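Local coordinates for protein cytochrome c, putative (Shewanella oneidensis, PDB 1SP3) that carries eight c-type hemes and is probably a respiratory oxidoreductase that reduces tetrathionate, at residues 52-57 against 295-300; 195-200 against 289-294; 229-234 against 325-330. All coordinates share one frame; numbering follows the deposited sequence.

Interaction 1 (52-57 against 295-300). With HEC (heme c), chain D.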
loop_
_atom_site.group_PDB
_atom_site.type_symbol
_atom_site.label_atom_id
_atom_site.label_comp_id
_atom_site.label_asym_id
_atom_site.label_seq_id
_atom_site.Cartn_x
_atom_site.Cartn_y
_atom_site.Cartn_z
ATOM N N VAL A 52 -12.750 5.275 12.644
ATOM C CA VAL A 52 -12.008 6.439 12.196
ATOM C C VAL A 52 -12.158 6.593 10.723
ATOM O O VAL A 52 -12.605 5.712 10.025
ATOM C CB VAL A 52 -10.457 6.365 12.498
ATOM C CG1 VAL A 52 -10.191 6.522 14.000
ATOM C CG2 VAL A 52 -9.820 5.067 11.896
ATOM N N VAL A 53 -11.797 7.774 10.277
ATOM C CA VAL A 53 -11.594 8.046 8.879
ATOM C C VAL A 53 -10.100 7.922 8.592
ATOM O O VAL A 53 -9.301 8.709 9.039
ATOM C CB VAL A 53 -12.271 9.366 8.431
ATOM C CG1 VAL A 53 -11.881 9.692 6.944
ATOM C CG2 VAL A 53 -13.810 9.179 8.529
ATOM N N ARG A 54 -9.730 6.832 7.935
ATOM C CA ARG A 54 -8.368 6.592 7.590
ATOM C C ARG A 54 -8.302 6.781 6.047
ATOM O O ARG A 54 -8.717 7.810 5.557
ATOM C CB ARG A 54 -7.954 5.174 8.090
ATOM C CG ARG A 54 -6.473 5.011 8.309
ATOM C CD ARG A 54 -5.948 3.953 9.380
ATOM N NE ARG A 54 -4.514 3.764 9.108
ATOM C CZ ARG A 54 -4.060 2.913 8.168
ATOM N NH1 ARG A 54 -4.936 2.128 7.488
ATOM N NH2 ARG A 54 -2.750 2.814 7.918
ATOM N N GLY A 55 -7.806 5.802 5.285
ATOM C CA GLY A 55 -7.448 6.030 3.893
ATOM C C GLY A 55 -6.108 6.735 3.897
ATOM O O GLY A 55 -5.619 7.169 4.958
ATOM N N LYS A 56 -5.503 6.867 2.721
ATOM C CA LYS A 56 -4.179 7.441 2.590
ATOM C C LYS A 56 -4.103 8.903 3.135
ATOM O O LYS A 56 -3.053 9.299 3.656
ATOM C CB LYS A 56 -3.727 7.449 1.105
ATOM C CG LYS A 56 -2.381 8.066 0.910
ATOM C CD LYS A 56 -1.789 7.633 -0.388
ATOM C CE LYS A 56 -0.462 8.338 -0.480
ATOM N NZ LYS A 56 0.182 7.895 -1.686
ATOM N N LYS A 57 -5.176 9.669 2.931
ATOM C CA LYS A 57 -5.248 11.081 3.312
ATOM C C LYS A 57 -4.910 11.280 4.798
ATOM O O LYS A 57 -4.272 12.233 5.181
ATOM C CB LYS A 57 -6.700 11.578 3.128
ATOM C CG LYS A 57 -6.833 13.126 3.065
ATOM C CD LYS A 57 -8.302 13.561 2.946
ATOM C CE LYS A 57 -8.369 15.091 2.597
ATOM N NZ LYS A 57 -9.813 15.376 2.315
ATOM N N ALA A 295 -7.939 -4.484 11.922
ATOM C CA ALA A 295 -6.577 -4.131 12.118
ATOM C C ALA A 295 -6.552 -2.931 13.108
ATOM O O ALA A 295 -7.483 -2.081 13.172
ATOM C CB ALA A 295 -5.965 -3.742 10.772
ATOM N N ASN A 296 -5.499 -2.866 13.879
ATOM C CA ASN A 296 -5.271 -1.659 14.624
ATOM C C ASN A 296 -4.447 -0.663 13.811
ATOM O O ASN A 296 -3.653 -1.062 12.955
ATOM C CB ASN A 296 -4.623 -1.956 15.998
ATOM C CG ASN A 296 -5.121 -0.966 17.079
ATOM O OD1 ASN A 296 -5.783 0.050 16.744
ATOM N ND2 ASN A 296 -4.842 -1.257 18.331
ATOM N N ALA A 297 -4.646 0.630 14.070
ATOM C CA ALA A 297 -3.826 1.651 13.442
ATOM C C ALA A 297 -3.440 2.801 14.382
ATOM O O ALA A 297 -4.236 3.255 15.162
ATOM C CB ALA A 297 -4.501 2.206 12.157
ATOM N N TYR A 298 -2.211 3.290 14.230
ATOM C CA TYR A 298 -1.765 4.508 14.854
ATOM C C TYR A 298 -2.366 5.691 14.093
ATOM O O TYR A 298 -2.268 5.758 12.860
ATOM C CB TYR A 298 -0.219 4.585 14.851
ATOM C CG TYR A 298 0.231 5.911 15.503
ATOM C CD1 TYR A 298 0.402 6.001 16.903
ATOM C CD2 TYR A 298 0.380 7.071 14.747
ATOM C CE1 TYR A 298 0.760 7.222 17.528
ATOM C CE2 TYR A 298 0.776 8.326 15.373
ATOM C CZ TYR A 298 0.941 8.369 16.777
ATOM O OH TYR A 298 1.303 9.558 17.425
ATOM N N MET A 299 -3.024 6.605 14.788
ATOM C CA MET A 299 -3.576 7.748 14.089
ATOM C C MET A 299 -2.959 9.048 14.604
ATOM O O MET A 299 -2.372 9.065 15.709
ATOM C CB MET A 299 -5.075 7.855 14.272
ATOM C CG MET A 299 -5.806 6.579 13.969
ATOM S SD MET A 299 -5.889 6.513 12.203
ATOM C CE MET A 299 -6.881 7.872 11.784
ATOM N N ALA A 300 -3.052 10.102 13.775
ATOM C CA ALA A 300 -2.372 11.337 14.098
ATOM C C ALA A 300 -2.842 11.837 15.428
ATOM O O ALA A 300 -3.986 11.799 15.721
ATOM C CB ALA A 300 -2.604 12.381 13.021
HETATM FE FE HEC D . 1.746 6.553 -1.060
HETATM C CHA HEC D . -0.604 4.387 0.403
HETATM C CHB HEC D . 2.194 8.097 1.997
HETATM C CHC HEC D . 3.839 8.853 -2.484
HETATM C CHD HEC D . 1.481 4.965 -4.045
HETATM N NA HEC D . 0.970 6.283 0.903
HETATM C C1A HEC D . 0.004 5.333 1.272
HETATM C C2A HEC D . -0.246 5.503 2.702
HETATM C C3A HEC D . 0.518 6.538 3.159
HETATM C C4A HEC D . 1.297 7.038 2.017
HETATM C CMA HEC D . 0.551 7.061 4.661
HETATM C CAA HEC D . -1.224 4.610 3.559
HETATM C CBA HEC D . -0.428 3.598 4.425
HETATM C CGA HEC D . 0.594 2.809 3.561
HETATM O O1A HEC D . 1.815 3.137 3.644
HETATM O O2A HEC D . 0.276 1.859 2.720
HETATM N NB HEC D . 2.824 8.169 -0.412
HETATM C C1B HEC D . 2.806 8.656 0.916
HETATM C C2B HEC D . 3.588 9.869 0.986
HETATM C C3B HEC D . 4.077 10.057 -0.267
HETATM C C4B HEC D . 3.575 8.994 -1.144
HETATM C CMB HEC D . 3.812 10.680 2.305
HETATM C CAB HEC D . 4.969 11.210 -0.793
HETATM C CBB HEC D . 5.955 11.779 -0.015
HETATM N NC HEC D . 2.590 6.853 -3.003
HETATM C C1C HEC D . 3.423 7.874 -3.350
HETATM C C2C HEC D . 3.773 7.721 -4.734
HETATM C C3C HEC D . 3.126 6.592 -5.191
HETATM C C4C HEC D . 2.351 6.050 -4.080
HETATM C CMC HEC D . 4.710 8.732 -5.463
HETATM C CAC HEC D . 3.168 5.966 -6.640
HETATM C CBC HEC D . 4.304 5.557 -7.311
HETATM N ND HEC D . 0.624 4.885 -1.727
HETATM C C1D HEC D . 0.625 4.531 -3.058
HETATM C C2D HEC D . -0.446 3.515 -3.199
HETATM C C3D HEC D . -1.111 3.322 -1.830
HETATM C C4D HEC D . -0.377 4.224 -0.967
HETATM C CMD HEC D . -0.831 2.790 -4.489
HETATM C CAD HEC D . -2.266 2.318 -1.436
HETATM C CBD HEC D . -1.586 1.010 -1.014
HETATM C CGD HEC D . -2.561 -0.170 -0.803
HETATM O O1D HEC D . -2.067 -1.299 -1.035
HETATM O O2D HEC D . -3.793 -0.109 -0.391
HETATM O O HOH W 1 -2.765 5.619 10.271
#

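Interaction 2 (195-200 against 289-294). With HEC (heme c), chain G.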
loop_
_atom_site.group_PDB
_atom_site.type_symbol
_atom_site.label_atom_id
_atom_site.label_comp_id
_atom_site.label_asym_id
_atom_site.label_seq_id
_atom_site.Cartn_x
_atom_site.Cartn_y
_atom_site.Cartn_z
ATOM N N ASN A 195 -10.814 -5.493 -0.521
ATOM C CA ASN A 195 -10.626 -4.938 0.841
ATOM C C ASN A 195 -9.166 -4.624 1.103
ATOM O O ASN A 195 -8.295 -5.554 0.999
ATOM C CB ASN A 195 -11.005 -5.982 1.919
ATOM C CG ASN A 195 -12.525 -6.312 1.959
ATOM O OD1 ASN A 195 -13.335 -5.635 1.329
ATOM N ND2 ASN A 195 -12.898 -7.368 2.719
ATOM N N ALA A 196 -8.873 -3.367 1.489
ATOM C CA ALA A 196 -7.571 -3.076 2.110
ATOM C C ALA A 196 -7.573 -3.738 3.492
ATOM O O ALA A 196 -8.643 -3.948 4.076
ATOM C CB ALA A 196 -7.423 -1.579 2.297
ATOM N N MET A 197 -6.408 -3.974 4.069
ATOM C CA MET A 197 -6.329 -4.503 5.440
ATOM C C MET A 197 -7.179 -3.674 6.410
ATOM O O MET A 197 -7.133 -2.453 6.362
ATOM C CB MET A 197 -4.912 -4.430 5.959
ATOM C CG MET A 197 -4.704 -5.269 7.208
ATOM S SD MET A 197 -2.987 -5.202 7.784
ATOM C CE MET A 197 -2.326 -4.268 6.670
ATOM N N GLY A 198 -7.936 -4.370 7.262
ATOM C CA GLY A 198 -8.719 -3.765 8.307
ATOM C C GLY A 198 -10.064 -3.219 7.853
ATOM O O GLY A 198 -10.800 -2.685 8.676
ATOM N N VAL A 199 -10.387 -3.364 6.571
ATOM C CA VAL A 199 -11.746 -3.117 6.076
ATOM C C VAL A 199 -12.544 -4.443 5.823
ATOM O O VAL A 199 -11.949 -5.450 5.392
ATOM C CB VAL A 199 -11.648 -2.346 4.782
ATOM C CG1 VAL A 199 -13.013 -2.352 4.051
ATOM C CG2 VAL A 199 -11.015 -0.945 5.048
ATOM N N SER A 200 -13.860 -4.448 6.106
ATOM C CA SER A 200 -14.702 -5.692 6.105
ATOM C C SER A 200 -15.952 -5.589 5.163
ATOM O O SER A 200 -15.785 -4.915 4.127
ATOM C CB SER A 200 -14.985 -6.182 7.538
ATOM O OG SER A 200 -14.122 -7.275 7.921
ATOM N N ALA A 289 0.413 -14.028 10.801
ATOM C CA ALA A 289 -0.285 -13.564 11.983
ATOM C C ALA A 289 -1.752 -13.903 11.895
ATOM O O ALA A 289 -2.292 -13.941 10.787
ATOM C CB ALA A 289 -0.016 -12.056 12.276
ATOM N N TRP A 290 -2.377 -14.202 13.043
ATOM C CA TRP A 290 -3.821 -14.211 13.120
ATOM C C TRP A 290 -4.436 -12.952 12.546
ATOM O O TRP A 290 -4.004 -11.813 12.849
ATOM C CB TRP A 290 -4.339 -14.434 14.561
ATOM C CG TRP A 290 -3.988 -15.792 15.084
ATOM C CD1 TRP A 290 -3.021 -16.106 16.011
ATOM C CD2 TRP A 290 -4.530 -17.028 14.623
ATOM N NE1 TRP A 290 -2.949 -17.470 16.170
ATOM C CE2 TRP A 290 -3.841 -18.065 15.308
ATOM C CE3 TRP A 290 -5.517 -17.373 13.665
ATOM C CZ2 TRP A 290 -4.149 -19.395 15.129
ATOM C CZ3 TRP A 290 -5.834 -18.666 13.502
ATOM C CH2 TRP A 290 -5.147 -19.676 14.208
ATOM N N TYR A 291 -5.451 -13.144 11.704
ATOM C CA TYR A 291 -6.142 -11.995 11.163
ATOM C C TYR A 291 -7.592 -12.322 11.025
ATOM O O TYR A 291 -7.949 -13.270 10.317
ATOM C CB TYR A 291 -5.546 -11.607 9.788
ATOM C CG TYR A 291 -6.187 -10.397 9.059
ATOM C CD1 TYR A 291 -6.256 -9.123 9.663
ATOM C CD2 TYR A 291 -6.723 -10.541 7.771
ATOM C CE1 TYR A 291 -6.830 -8.040 8.986
ATOM C CE2 TYR A 291 -7.310 -9.433 7.077
ATOM C CZ TYR A 291 -7.314 -8.188 7.709
ATOM O OH TYR A 291 -7.932 -7.138 7.060
ATOM N N ASN A 292 -8.434 -11.459 11.600
ATOM C CA ASN A 292 -9.913 -11.620 11.510
ATOM C C ASN A 292 -10.629 -10.549 10.704
ATOM O O ASN A 292 -11.854 -10.412 10.800
ATOM C CB ASN A 292 -10.536 -11.608 12.925
ATOM C CG ASN A 292 -10.374 -10.222 13.635
ATOM O OD1 ASN A 292 -10.051 -9.202 12.988
ATOM N ND2 ASN A 292 -10.540 -10.203 14.937
ATOM N N GLY A 293 -9.909 -9.800 9.878
ATOM C CA GLY A 293 -10.606 -8.775 9.113
ATOM C C GLY A 293 -10.452 -7.375 9.753
ATOM O O GLY A 293 -10.712 -6.365 9.125
ATOM N N THR A 294 -10.021 -7.297 11.006
ATOM C CA THR A 294 -9.799 -5.973 11.560
ATOM C C THR A 294 -8.321 -5.762 11.863
ATOM O O THR A 294 -7.543 -6.728 12.048
ATOM C CB THR A 294 -10.692 -5.685 12.847
ATOM O OG1 THR A 294 -10.459 -6.727 13.764
ATOM C CG2 THR A 294 -12.144 -5.941 12.575
HETATM FE FE HEC G . -5.233 -7.456 -5.862
HETATM C CHA HEC G . -5.813 -6.941 -2.524
HETATM C CHB HEC G . -4.117 -4.306 -6.153
HETATM C CHC HEC G . -4.357 -8.108 -9.184
HETATM C CHD HEC G . -6.529 -10.584 -5.636
HETATM N NA HEC G . -4.936 -5.876 -4.569
HETATM C C1A HEC G . -5.298 -5.877 -3.249
HETATM C C2A HEC G . -5.026 -4.587 -2.715
HETATM C C3A HEC G . -4.540 -3.852 -3.709
HETATM C C4A HEC G . -4.462 -4.683 -4.895
HETATM C CMA HEC G . -4.082 -2.384 -3.620
HETATM C CAA HEC G . -5.239 -4.196 -1.238
HETATM C CBA HEC G . -3.927 -4.650 -0.526
HETATM C CGA HEC G . -4.014 -4.080 0.887
HETATM O O1A HEC G . -3.915 -2.812 1.004
HETATM O O2A HEC G . -4.199 -4.858 1.893
HETATM N NB HEC G . -4.456 -6.452 -7.365
HETATM C C1B HEC G . -4.064 -5.114 -7.266
HETATM C C2B HEC G . -3.457 -4.714 -8.509
HETATM C C3B HEC G . -3.502 -5.779 -9.335
HETATM C C4B HEC G . -4.140 -6.864 -8.653
HETATM C CMB HEC G . -2.872 -3.298 -8.804
HETATM C CAB HEC G . -2.925 -5.859 -10.795
HETATM C CBB HEC G . -1.570 -5.643 -10.974
HETATM N NC HEC G . -5.392 -9.042 -7.179
HETATM C C1C HEC G . -5.029 -9.054 -8.499
HETATM C C2C HEC G . -5.432 -10.286 -9.049
HETATM C C3C HEC G . -6.030 -10.980 -8.050
HETATM C C4C HEC G . -6.019 -10.187 -6.877
HETATM C CMC HEC G . -5.170 -10.618 -10.568
HETATM C CAC HEC G . -6.733 -12.394 -8.111
HETATM C CBC HEC G . -6.103 -13.446 -8.761
HETATM N ND HEC G . -6.043 -8.579 -4.362
HETATM C C1D HEC G . -6.513 -9.883 -4.444
HETATM C C2D HEC G . -6.971 -10.379 -3.163
HETATM C C3D HEC G . -6.815 -9.255 -2.250
HETATM C C4D HEC G . -6.172 -8.189 -3.040
HETATM C CMD HEC G . -7.587 -11.802 -2.758
HETATM C CAD HEC G . -7.195 -9.229 -0.726
HETATM C CBD HEC G . -8.416 -8.290 -0.700
HETATM C CGD HEC G . -9.743 -8.976 -0.948
HETATM O O1D HEC G . -10.763 -8.280 -0.907
HETATM O O2D HEC G . -9.809 -10.243 -1.081
HETATM O O HOH W 2 -9.982 -7.371 5.277
#

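Interaction 3 (229-234 against 325-330). With HEC (heme c), chain I.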
loop_
_atom_site.group_PDB
_atom_site.type_symbol
_atom_site.label_atom_id
_atom_site.label_comp_id
_atom_site.label_asym_id
_atom_site.label_seq_id
_atom_site.Cartn_x
_atom_site.Cartn_y
_atom_site.Cartn_z
ATOM N N THR A 229 -8.165 -22.807 9.156
ATOM C CA THR A 229 -7.284 -22.123 10.110
ATOM C C THR A 229 -6.192 -21.294 9.401
ATOM O O THR A 229 -5.640 -20.295 9.898
ATOM C CB THR A 229 -6.637 -23.241 11.015
ATOM O OG1 THR A 229 -7.624 -23.709 11.934
ATOM C CG2 THR A 229 -5.527 -22.706 11.952
ATOM N N VAL A 230 -5.796 -21.802 8.297
ATOM C CA VAL A 230 -4.672 -21.269 7.528
ATOM C C VAL A 230 -5.263 -20.694 6.213
ATOM O O VAL A 230 -5.916 -21.436 5.408
ATOM C CB VAL A 230 -3.612 -22.314 7.248
ATOM C CG1 VAL A 230 -2.512 -21.669 6.528
ATOM C CG2 VAL A 230 -3.086 -22.947 8.549
ATOM N N ALA A 231 -5.005 -19.408 6.000
ATOM C CA ALA A 231 -5.482 -18.701 4.789
ATOM C C ALA A 231 -4.842 -19.272 3.587
ATOM O O ALA A 231 -3.660 -19.632 3.644
ATOM C CB ALA A 231 -5.107 -17.211 4.853
ATOM N N CYS A 232 -5.562 -19.313 2.463
ATOM C CA CYS A 232 -4.946 -19.826 1.236
ATOM C C CYS A 232 -3.626 -19.144 0.972
ATOM O O CYS A 232 -2.639 -19.766 0.568
ATOM C CB CYS A 232 -5.866 -19.620 -0.017
ATOM S SG CYS A 232 -7.609 -19.966 0.220
ATOM N N GLN A 233 -3.638 -17.821 1.125
ATOM C CA GLN A 233 -2.472 -16.968 0.841
ATOM C C GLN A 233 -1.250 -17.441 1.606
ATOM O O GLN A 233 -0.148 -17.379 1.120
ATOM C CB GLN A 233 -2.806 -15.525 1.285
ATOM C CG GLN A 233 -3.794 -14.778 0.324
ATOM C CD GLN A 233 -5.194 -14.898 0.757
ATOM O OE1 GLN A 233 -5.585 -15.915 1.388
ATOM N NE2 GLN A 233 -5.987 -13.838 0.502
ATOM N N THR A 234 -1.405 -17.940 2.826
ATOM C CA THR A 234 -0.229 -18.425 3.575
ATOM C C THR A 234 0.581 -19.516 2.883
ATOM O O THR A 234 1.811 -19.424 2.720
ATOM C CB THR A 234 -0.713 -18.819 5.006
ATOM O OG1 THR A 234 -1.135 -17.626 5.667
ATOM C CG2 THR A 234 0.455 -19.421 5.924
ATOM N N LYS A 325 -7.924 -16.241 10.651
ATOM C CA LYS A 325 -7.075 -17.317 10.093
ATOM C C LYS A 325 -5.627 -16.837 10.085
ATOM O O LYS A 325 -5.397 -15.615 10.285
ATOM C CB LYS A 325 -7.483 -17.692 8.651
ATOM C CG LYS A 325 -8.799 -18.468 8.649
ATOM C CD LYS A 325 -9.254 -18.739 7.229
ATOM C CE LYS A 325 -10.651 -19.268 7.256
ATOM N NZ LYS A 325 -10.746 -20.005 6.025
ATOM N N ILE A 326 -4.667 -17.758 9.911
ATOM C CA ILE A 326 -3.296 -17.307 9.830
ATOM C C ILE A 326 -2.999 -16.821 8.415
ATOM O O ILE A 326 -3.148 -17.587 7.441
ATOM C CB ILE A 326 -2.298 -18.436 10.270
ATOM C CG1 ILE A 326 -2.589 -18.853 11.716
ATOM C CG2 ILE A 326 -0.788 -18.041 9.979
ATOM C CD1 ILE A 326 -1.871 -20.250 12.027
ATOM N N TYR A 327 -2.602 -15.535 8.298
ATOM C CA TYR A 327 -2.379 -14.893 6.987
ATOM C C TYR A 327 -0.927 -14.425 6.938
ATOM O O TYR A 327 -0.313 -14.198 8.008
ATOM C CB TYR A 327 -3.223 -13.622 6.883
ATOM C CG TYR A 327 -4.671 -13.842 6.359
ATOM C CD1 TYR A 327 -5.704 -14.277 7.254
ATOM C CD2 TYR A 327 -5.011 -13.568 5.003
ATOM C CE1 TYR A 327 -6.991 -14.461 6.830
ATOM C CE2 TYR A 327 -6.387 -13.762 4.508
ATOM C CZ TYR A 327 -7.353 -14.182 5.461
ATOM O OH TYR A 327 -8.626 -14.470 5.099
ATOM N N PRO A 328 -0.424 -14.150 5.723
ATOM C CA PRO A 328 0.939 -13.681 5.515
ATOM C C PRO A 328 0.999 -12.179 5.324
ATOM O O PRO A 328 0.132 -11.550 4.693
ATOM C CB PRO A 328 1.311 -14.316 4.162
ATOM C CG PRO A 328 0.031 -14.295 3.407
ATOM C CD PRO A 328 -1.116 -14.350 4.415
ATOM N N PHE A 329 2.096 -11.623 5.803
ATOM C CA PHE A 329 2.223 -10.204 5.870
ATOM C C PHE A 329 3.653 -9.761 5.556
ATOM O O PHE A 329 4.636 -10.435 5.922
ATOM C CB PHE A 329 1.910 -9.727 7.302
ATOM C CG PHE A 329 0.469 -9.789 7.648
ATOM C CD1 PHE A 329 -0.079 -10.962 8.221
ATOM C CD2 PHE A 329 -0.362 -8.698 7.378
ATOM C CE1 PHE A 329 -1.376 -11.009 8.569
ATOM C CE2 PHE A 329 -1.715 -8.751 7.691
ATOM C CZ PHE A 329 -2.212 -9.937 8.283
ATOM N N LYS A 330 3.745 -8.608 4.941
ATOM C CA LYS A 330 4.999 -7.927 4.863
ATOM C C LYS A 330 5.100 -6.913 6.015
ATOM O O LYS A 330 4.115 -6.173 6.352
ATOM C CB LYS A 330 5.201 -7.225 3.516
ATOM C CG LYS A 330 6.387 -6.231 3.629
ATOM C CD LYS A 330 6.802 -5.636 2.337
ATOM C CE LYS A 330 8.176 -4.859 2.587
ATOM N NZ LYS A 330 8.086 -3.515 2.013
HETATM FE FE HEC I . -3.617 -25.223 -1.748
HETATM C CHA HEC I . -2.449 -27.057 -4.159
HETATM C CHB HEC I . -5.784 -23.633 -3.839
HETATM C CHC HEC I . -5.288 -23.703 0.981
HETATM C CHD HEC I . -1.228 -26.262 0.409
HETATM N NA HEC I . -4.122 -25.349 -3.714
HETATM C C1A HEC I . -3.520 -26.273 -4.511
HETATM C C2A HEC I . -4.100 -26.097 -5.820
HETATM C C3A HEC I . -5.052 -25.166 -5.769
HETATM C C4A HEC I . -5.041 -24.627 -4.423
HETATM C CMA HEC I . -5.953 -24.735 -6.966
HETATM C CAA HEC I . -3.740 -26.983 -7.040
HETATM C CBA HEC I . -4.559 -28.267 -6.855
HETATM C CGA HEC I . -4.166 -29.283 -7.910
HETATM O O1A HEC I . -4.545 -29.120 -9.062
HETATM O O2A HEC I . -3.408 -30.223 -7.605
HETATM N NB HEC I . -5.204 -23.959 -1.466
HETATM C C1B HEC I . -5.881 -23.359 -2.507
HETATM C C2B HEC I . -6.870 -22.514 -1.962
HETATM C C3B HEC I . -6.785 -22.577 -0.656
HETATM C C4B HEC I . -5.739 -23.473 -0.309
HETATM C CMB HEC I . -7.911 -21.771 -2.822
HETATM C CAB HEC I . -7.713 -21.882 0.364
HETATM C CBB HEC I . -8.999 -22.278 0.183
HETATM N NC HEC I . -3.323 -25.005 0.320
HETATM C C1C HEC I . -4.081 -24.278 1.209
HETATM C C2C HEC I . -3.429 -24.313 2.459
HETATM C C3C HEC I . -2.268 -25.021 2.302
HETATM C C4C HEC I . -2.209 -25.474 0.933
HETATM C CMC HEC I . -3.984 -23.570 3.692
HETATM C CAC HEC I . -1.153 -25.311 3.369
HETATM C CBC HEC I . -1.370 -25.698 4.677
HETATM N ND HEC I . -2.066 -26.418 -1.805
HETATM C C1D HEC I . -1.165 -26.750 -0.837
HETATM C C2D HEC I . -0.215 -27.723 -1.335
HETATM C C3D HEC I . -0.554 -27.857 -2.755
HETATM C C4D HEC I . -1.741 -27.092 -2.963
HETATM C CMD HEC I . 1.012 -28.330 -0.541
HETATM C CAD HEC I . 0.147 -28.792 -3.835
HETATM C CBD HEC I . -0.499 -30.178 -3.620
HETATM C CGD HEC I . -1.587 -30.270 -4.676
HETATM O O1D HEC I . -1.248 -30.051 -5.917
HETATM O O2D HEC I . -2.797 -30.557 -4.294
#

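Interaction 1 (52-57 against 295-300)
R54 and M299 carry this contact. The R54 chain runs extended from CG to NE and passes A297, whose CB lies 3.4 Å from R54 NE; alanine suits the spot because its methyl takes little room beside the arginine. The sulfur of M299 sits near the guanidinium plane, at its edge, with M299 SD 3.8 Å from R54 CD. A bend at chi2 (-78°) sets SD there, and chi3 (-65°) turns M299 CE to meet V52 CB tip to tip at 3.9 Å. A flexible thioether can touch both an arginine and a valine in this way. One water joins the segments: it accepts from R54 NE at 2.8 Å and donates to the carbonyl O of Y298 at 2.6 Å. Further out, R54 NH1 bonds to Q45 on the neighbouring strand 44-47. An alanine in place of R54 would probably leave the bridging water without its donor, Q45 OE1 without the NH1 bond and M299 SD without the CD contact. Two residues on, K56 NZ binds the heme FE at 2.2 Å, the unusual lysine ligation of this cytochrome. The chemistry, apolar touches plus one water-mediated link, implies a modest surface join beside that heme.

Interaction 2 (195-200 against 289-294)
Y291 reaches across from the end of strand 287-291 and touches the 195-200 loop with its hydroxyl. Its CG stands anti to the backbone N (chi1 179°), and from there the ring extends to G198, whose N-H lies in the ring plane at the edge and donates to Y291 OH at 2.8 Å in a nearly straight bond (177°). The same hydroxyl gives its proton to a water 2.7 Å from OH, and that water donates in turn to V199 O. Tyrosine suits the place because one oxygen can both accept and donate at the end of a long, rigid side chain. M197 CG packs 3.9 Å from Y291 CE1. The loop so gripped is a type II beta turn from A196 to V199 with G198 at its third position, where positive phi favours glycine. Just ahead of G198, the backbone N-H groups of N195 and M197 bind carboxylates of a heme's two propionates, which ties the strand end to a heme pocket.

N292 follows and forms an Asx turn: its OD1 accepts from T294 N at 2.7 Å and also from T294 OG1. G293 comes next, its N lying above the centre of the Y291 ring, while G293 O receives a CA-H...O contact from G198 CA at 3.4 Å. At the backbone angles of G293 a CB would be jammed against the carbonyl O of N292, which by itself calls for glycine. At T294 the backbones themselves meet, T294 CA being 4.1 Å from G198 CA.

Interaction 3 (229-234 against 325-330)
Q233 lies against P328 and Y327 with successive parts of its side chain. Its CB rests on the proline ring, 3.7 Å from P328 CD. Beyond CG the chain turns at chi2 (94°), which brings CD near Y327 CE2. The amide crosses the Y327 ring obliquely, the two planes 56° apart, with Q233 OE1 3.9 Å from Y327 CE2. At the tip, Q233 NE2 is hydrogen-bonded to N399 and D205, so glutamine suits a buried place where an apolar stem must end in a polar group.

Q233 belongs to the CXXCH heme-binding motif, and C232, its first cysteine, is joined covalently to a heme through SG, 1.9 Å from the heme atom CAB. The residues just before C232 lie against strand 325-339, V230 forming a single beta bridge with I326. On one side of that bridge I326 N donates to T229 O at 2.7 Å; on the other, A231 N donates to I326 O at 3.0 Å. The same carbonyl oxygen takes a second bond from T234 OG1, 2.7 Å from I326 O, and the two donors come from opposite faces of the carbonyl plane. A231 CB makes a CH-pi contact over the Y327 ring, 3.5 Å from its centroid and only 5° off the normal; a methyl is small enough to sit this squarely on the face.

Interaction 3 is buried, interaction 2 partly so, and interaction 1 lies at the surface. Their bonding changes accordingly: direct backbone and threonine hydrogen bonds in 3, one direct bond to a tyrosine hydroxyl, plus a water, in 2, and in 1 only a water between the segments. All three use the same mixed sheet. Strands 287-291 and 325-339 are neighbours in it, so Y291 N probably bonds to K325 O between interactions 2 and 3, while the chain runs straight from 289-294 into 295-300. There A295 CB packs on G198 CA, joining interactions 1 and 2. Segments 52-57, 195-200 and 229-234 each adjoin a different heme, by iron ligation, propionate binding and covalent attachment respectively.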